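Local coordinates for protein alcohol dehydrogenase, zinc-containing (Streptococcus pneumoniae serotype 2, PDB 5YLN) that binds zinc and probably oxidises alcohols with NAD+ as a member of the zinc-containing alcohol dehydrogenase family, at residues 175-180 against 186-191; 163-168 against 192-197. One frame throughout, in Å; residues are numbered along the deposited sequence.

Interaction 1 (175-180 against 186-191); sequences VAIIGS and AALLTA
Ile177 reaches out from the strand with its CD1 methyl and lays it against the helix backbone where Ala187 passes into Leu188. The methyl lies 3.6 Å from Leu188 CA and 3.7 Å from Leu188 N, so that it packs on the main chain itself as much as on side chains. Two further carbons border it: Leu188 CB, 3.9 Å from Ile177 CD1, and Ala187 CB, at 4.4 Å from the same methyl. The reach comes from an extended branch: CG1 stands anti to the carbonyl carbon (chi1 -61°) and chi2 of 168° stretches CD1 straight on toward the helix. Ala187 offers only a methyl here, consistent with a close approach of helix to strand; Ile177 CA and Leu188 CA are 7.3 Å apart. The side-chain pairs are apolar and the residues that touch are all buried, while part of the methyl's contact is with helix backbone. Ala187 O is taken up by Ala191 N within the helix, and Leu188 O accepts a hydrogen bond from Gln192 NE2.

This is the first strand and first helix of a Rossmann-type unit. Gly179, with positive phi just past the strand, belongs to a GxGxxG pattern consistent with the dinucleotide-binding turn of this family. Strand 174-178 lies between strands 198-203 and 242-247 in the parallel sheet. Ile178 turns to the other sheet face, against helix 252-261, while Leu188 of helix 182-191 also packs on Leu199 and Met201 of strand 198-203.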
loop_
_atom_site.group_PDB
_atom_site.type_symbol
_atom_site.label_atom_id
_atom_site.label_comp_id
_atom_site.label_asym_id
_atom_site.label_seq_id
_atom_site.Cartn_x
_atom_site.Cartn_y
_atom_site.Cartn_z
ATOM N N VAL A 175 2.035 13.175 -10.787
ATOM C CA VAL A 175 3.116 12.311 -10.338
ATOM C C VAL A 175 4.282 13.188 -9.924
ATOM O O VAL A 175 4.592 14.183 -10.588
ATOM C CB VAL A 175 3.552 11.325 -11.437
ATOM C CG1 VAL A 175 4.637 10.367 -10.899
ATOM C CG2 VAL A 175 2.332 10.583 -12.011
ATOM N N ALA A 176 4.914 12.823 -8.820
ATOM C CA ALA A 176 6.232 13.330 -8.480
ATOM C C ALA A 176 7.191 12.155 -8.408
ATOM O O ALA A 176 6.844 11.088 -7.895
ATOM C CB ALA A 176 6.227 14.089 -7.149
ATOM N N ILE A 177 8.393 12.346 -8.939
ATOM C CA ILE A 177 9.449 11.347 -8.855
ATOM C C ILE A 177 10.573 11.933 -8.006
ATOM O O ILE A 177 11.046 13.048 -8.270
ATOM C CB ILE A 177 9.923 10.922 -10.255
ATOM C CG1 ILE A 177 8.730 10.311 -10.995
ATOM C CG2 ILE A 177 11.036 9.884 -10.165
ATOM C CD1 ILE A 177 8.963 10.098 -12.485
ATOM N N ILE A 178 10.936 11.218 -6.945
ATOM C CA ILE A 178 11.940 11.675 -5.995
ATOM C C ILE A 178 13.228 10.935 -6.316
ATOM O O ILE A 178 13.386 9.752 -5.983
ATOM C CB ILE A 178 11.514 11.441 -4.541
ATOM C CG1 ILE A 178 10.059 11.874 -4.359
ATOM C CG2 ILE A 178 12.427 12.229 -3.603
ATOM C CD1 ILE A 178 9.814 13.314 -4.697
ATOM N N GLY A 179 14.148 11.634 -6.948
ATOM C CA GLY A 179 15.425 11.046 -7.267
ATOM C C GLY A 179 15.547 10.946 -8.762
ATOM O O GLY A 179 14.825 10.176 -9.401
ATOM N N SER A 180 16.446 11.743 -9.326
ATOM C CA SER A 180 16.598 11.874 -10.765
ATOM C C SER A 180 17.808 11.104 -11.287
ATOM O O SER A 180 18.315 11.432 -12.358
ATOM C CB SER A 180 16.701 13.357 -11.132
ATOM O OG SER A 180 16.349 13.583 -12.482
ATOM N N ALA A 186 14.192 6.236 -15.487
ATOM C CA ALA A 186 13.501 5.101 -16.087
ATOM C C ALA A 186 12.010 5.122 -15.758
ATOM O O ALA A 186 11.167 4.845 -16.623
ATOM C CB ALA A 186 14.143 3.799 -15.611
ATOM N N ALA A 187 11.670 5.449 -14.509
ATOM C CA ALA A 187 10.270 5.619 -14.128
ATOM C C ALA A 187 9.627 6.788 -14.869
ATOM O O ALA A 187 8.441 6.736 -15.222
ATOM C CB ALA A 187 10.173 5.836 -12.621
ATOM N N LEU A 188 10.388 7.868 -15.064
ATOM C CA LEU A 188 9.896 9.019 -15.804
ATOM C C LEU A 188 9.505 8.635 -17.231
ATOM O O LEU A 188 8.454 9.054 -17.731
ATOM C CB LEU A 188 10.965 10.105 -15.813
ATOM C CG LEU A 188 10.704 11.351 -16.660
ATOM C CD1 LEU A 188 9.434 12.092 -16.207
ATOM C CD2 LEU A 188 11.925 12.278 -16.595
ATOM N N LEU A 189 10.338 7.830 -17.900
ATOM C CA LEU A 189 10.037 7.446 -19.277
ATOM C C LEU A 189 8.776 6.590 -19.349
ATOM O O LEU A 189 7.923 6.799 -20.214
ATOM C CB LEU A 189 11.213 6.694 -19.899
ATOM C CG LEU A 189 12.466 7.548 -20.116
ATOM C CD1 LEU A 189 13.595 6.680 -20.597
ATOM C CD2 LEU A 189 12.191 8.667 -21.098
ATOM N N THR A 190 8.666 5.594 -18.478
ATOM C CA THR A 190 7.529 4.692 -18.571
ATOM C C THR A 190 6.255 5.284 -17.981
ATOM O O THR A 190 5.165 4.844 -18.359
ATOM C CB THR A 190 7.851 3.350 -17.903
ATOM O OG1 THR A 190 8.124 3.544 -16.507
ATOM C CG2 THR A 190 9.061 2.708 -18.574
ATOM N N ALA A 191 6.358 6.268 -17.075
ATOM C CA ALA A 191 5.152 6.932 -16.588
ATOM C C ALA A 191 4.436 7.657 -17.710
ATOM O O ALA A 191 3.233 7.914 -17.612
ATOM C CB ALA A 191 5.461 7.935 -15.471
#

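Interaction 2 (163-168 against 192-197); sequences GVLKGK and QFYSPA
A small apolar contact, partly buried, joins the end of helix 157-165 to the loop that leads from helix 182-191 into strand 198-203. From the helix side, Val164 meets the ring of Tyr194, and Leu165 its hydroxyl end. Val164 uses its CG1 methyl, which sits 3.8 Å from Tyr194 CD2 and 4.0 Å from Tyr194 CE2. It gets there because CG1 is anti to the backbone N (chi1 171°), while CG2 is left to face helix 182-191. Leu165 comes in at the far end of the tyrosine, with its CD2 methyl 3.6 Å from Tyr194 OH; the two side chains cross at about a right angle. Both methyls approach the ring obliquely. The phenol oxygen, although beside a leucine methyl, is hydrogen-bonded to the hydroxyl of Tyr160, earlier on the same helix as Leu165. That bond, together with the two methyls, would limit how far the ring can swing.

Beyond Leu165 the chain turns through a type I beta turn, with Lys168 N bonded to Leu165 O at 3.1 Å. Lys168 has positive phi, and two bonds run back into the last turn of the helix: a Schellman motif, next to the helix-to-strand loop of a Rossmann-type beta-alpha-beta unit.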
loop_
_atom_site.group_PDB
_atom_site.type_symbol
_atom_site.label_atom_id
_atom_site.label_comp_id
_atom_site.label_asym_id
_atom_site.label_seq_id
_atom_site.Cartn_x
_atom_site.Cartn_y
_atom_site.Cartn_z
ATOM N N GLY A 163 7.563 1.376 -9.880
ATOM C CA GLY A 163 7.239 2.781 -9.737
ATOM C C GLY A 163 5.926 3.231 -10.366
ATOM O O GLY A 163 5.232 4.091 -9.828
ATOM N N VAL A 164 5.577 2.677 -11.540
ATOM C CA VAL A 164 4.479 3.210 -12.341
ATOM C C VAL A 164 3.188 2.411 -12.114
ATOM O O VAL A 164 2.125 2.971 -11.812
ATOM C CB VAL A 164 4.853 3.275 -13.837
ATOM C CG1 VAL A 164 3.614 3.622 -14.726
ATOM C CG2 VAL A 164 5.968 4.299 -14.031
ATOM N N LEU A 165 3.283 1.083 -12.202
ATOM C CA LEU A 165 2.106 0.224 -12.017
ATOM C C LEU A 165 1.671 0.153 -10.549
ATOM O O LEU A 165 0.483 0.293 -10.232
ATOM C CB LEU A 165 2.386 -1.183 -12.581
ATOM C CG LEU A 165 2.437 -1.217 -14.122
ATOM C CD1 LEU A 165 2.776 -2.609 -14.662
ATOM C CD2 LEU A 165 1.105 -0.737 -14.688
ATOM N N LYS A 166 2.614 -0.050 -9.622
ATOM C CA LYS A 166 2.212 -0.058 -8.215
ATOM C C LYS A 166 1.748 1.318 -7.768
ATOM O O LYS A 166 0.873 1.430 -6.905
ATOM C CB LYS A 166 3.348 -0.587 -7.338
ATOM C CG LYS A 166 3.607 -2.068 -7.595
ATOM C CD LYS A 166 4.619 -2.646 -6.628
ATOM C CE LYS A 166 4.768 -4.147 -6.816
ATOM N NZ LYS A 166 3.602 -4.886 -6.264
ATOM N N GLY A 167 2.255 2.362 -8.392
ATOM C CA GLY A 167 1.807 3.702 -8.076
ATOM C C GLY A 167 0.464 4.067 -8.643
ATOM O O GLY A 167 -0.110 5.073 -8.229
ATOM N N LYS A 168 -0.043 3.268 -9.585
ATOM C CA LYS A 168 -1.340 3.498 -10.206
ATOM C C LYS A 168 -1.372 4.839 -10.935
ATOM O O LYS A 168 -2.304 5.631 -10.783
ATOM C CB LYS A 168 -2.465 3.389 -9.163
ATOM C CG LYS A 168 -2.523 2.027 -8.475
ATOM C CD LYS A 168 -3.800 1.808 -7.650
ATOM C CE LYS A 168 -3.924 2.827 -6.526
ATOM N NZ LYS A 168 -5.184 2.733 -5.712
ATOM N N GLN A 192 5.172 8.067 -18.744
ATOM C CA GLN A 192 4.543 8.774 -19.849
ATOM C C GLN A 192 3.685 7.867 -20.723
ATOM O O GLN A 192 2.898 8.378 -21.518
ATOM C CB GLN A 192 5.613 9.480 -20.677
ATOM C CG GLN A 192 6.221 10.644 -19.940
ATOM C CD GLN A 192 7.518 11.173 -20.563
ATOM O OE1 GLN A 192 7.486 11.925 -21.531
ATOM N NE2 GLN A 192 8.652 10.804 -19.985
ATOM N N PHE A 193 3.812 6.543 -20.601
ATOM C CA PHE A 193 2.846 5.653 -21.249
ATOM C C PHE A 193 1.417 5.946 -20.802
ATOM O O PHE A 193 0.479 5.633 -21.538
ATOM C CB PHE A 193 3.143 4.182 -20.934
ATOM C CG PHE A 193 4.373 3.622 -21.613
ATOM C CD1 PHE A 193 4.739 4.033 -22.883
ATOM C CD2 PHE A 193 5.143 2.647 -20.980
ATOM C CE1 PHE A 193 5.862 3.497 -23.501
ATOM C CE2 PHE A 193 6.264 2.118 -21.590
ATOM C CZ PHE A 193 6.622 2.541 -22.853
ATOM N N TYR A 194 1.228 6.528 -19.610
ATOM C CA TYR A 194 -0.097 6.783 -19.058
ATOM C C TYR A 194 -0.488 8.256 -19.048
ATOM O O TYR A 194 -1.470 8.609 -18.394
ATOM C CB TYR A 194 -0.198 6.206 -17.642
ATOM C CG TYR A 194 -0.213 4.700 -17.649
ATOM C CD1 TYR A 194 -1.369 4.014 -17.957
ATOM C CD2 TYR A 194 0.933 3.964 -17.395
ATOM C CE1 TYR A 194 -1.395 2.649 -17.984
ATOM C CE2 TYR A 194 0.915 2.588 -17.429
ATOM C CZ TYR A 194 -0.254 1.937 -17.718
ATOM O OH TYR A 194 -0.293 0.561 -17.747
ATOM N N SER A 195 0.252 9.114 -19.736
ATOM C CA SER A 195 -0.106 10.520 -19.908
ATOM C C SER A 195 -0.572 11.227 -18.630
ATOM O O SER A 195 -1.637 11.853 -18.622
ATOM C CB SER A 195 -1.157 10.660 -20.999
ATOM O OG SER A 195 -0.698 10.037 -22.197
ATOM N N PRO A 196 0.200 11.180 -17.546
ATOM C CA PRO A 196 -0.165 11.978 -16.379
ATOM C C PRO A 196 -0.141 13.461 -16.727
ATOM O O PRO A 196 0.625 13.908 -17.585
ATOM C CB PRO A 196 0.928 11.625 -15.352
ATOM C CG PRO A 196 2.106 11.278 -16.178
ATOM C CD PRO A 196 1.541 10.585 -17.404
ATOM N N ALA A 197 -1.005 14.234 -16.051
ATOM C CA ALA A 197 -1.030 15.686 -16.270
ATOM C C ALA A 197 0.282 16.345 -15.849
ATOM O O ALA A 197 0.775 17.257 -16.520
ATOM C CB ALA A 197 -2.197 16.302 -15.507
#

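From the N terminus, helix 157-165 comes first and supplies one side of interaction 2; strand 174-178 and helix 182-191 follow, and interaction 1 joins these two across a short connection. The chain then reaches 192-197, where interaction 2 closes a longer loop that encloses interaction 1 entirely. The centres are about 9 Å apart, and the two meet directly: Val164 CG2 lies 3.4 Å from Thr190 OG1 and also packs near Ala191. Helix 182-191 therefore has the strand on one flank and helix 157-165 on another, and the pair of contacts ties that preceding helix to the first beta-alpha-beta unit of the parallel sheet.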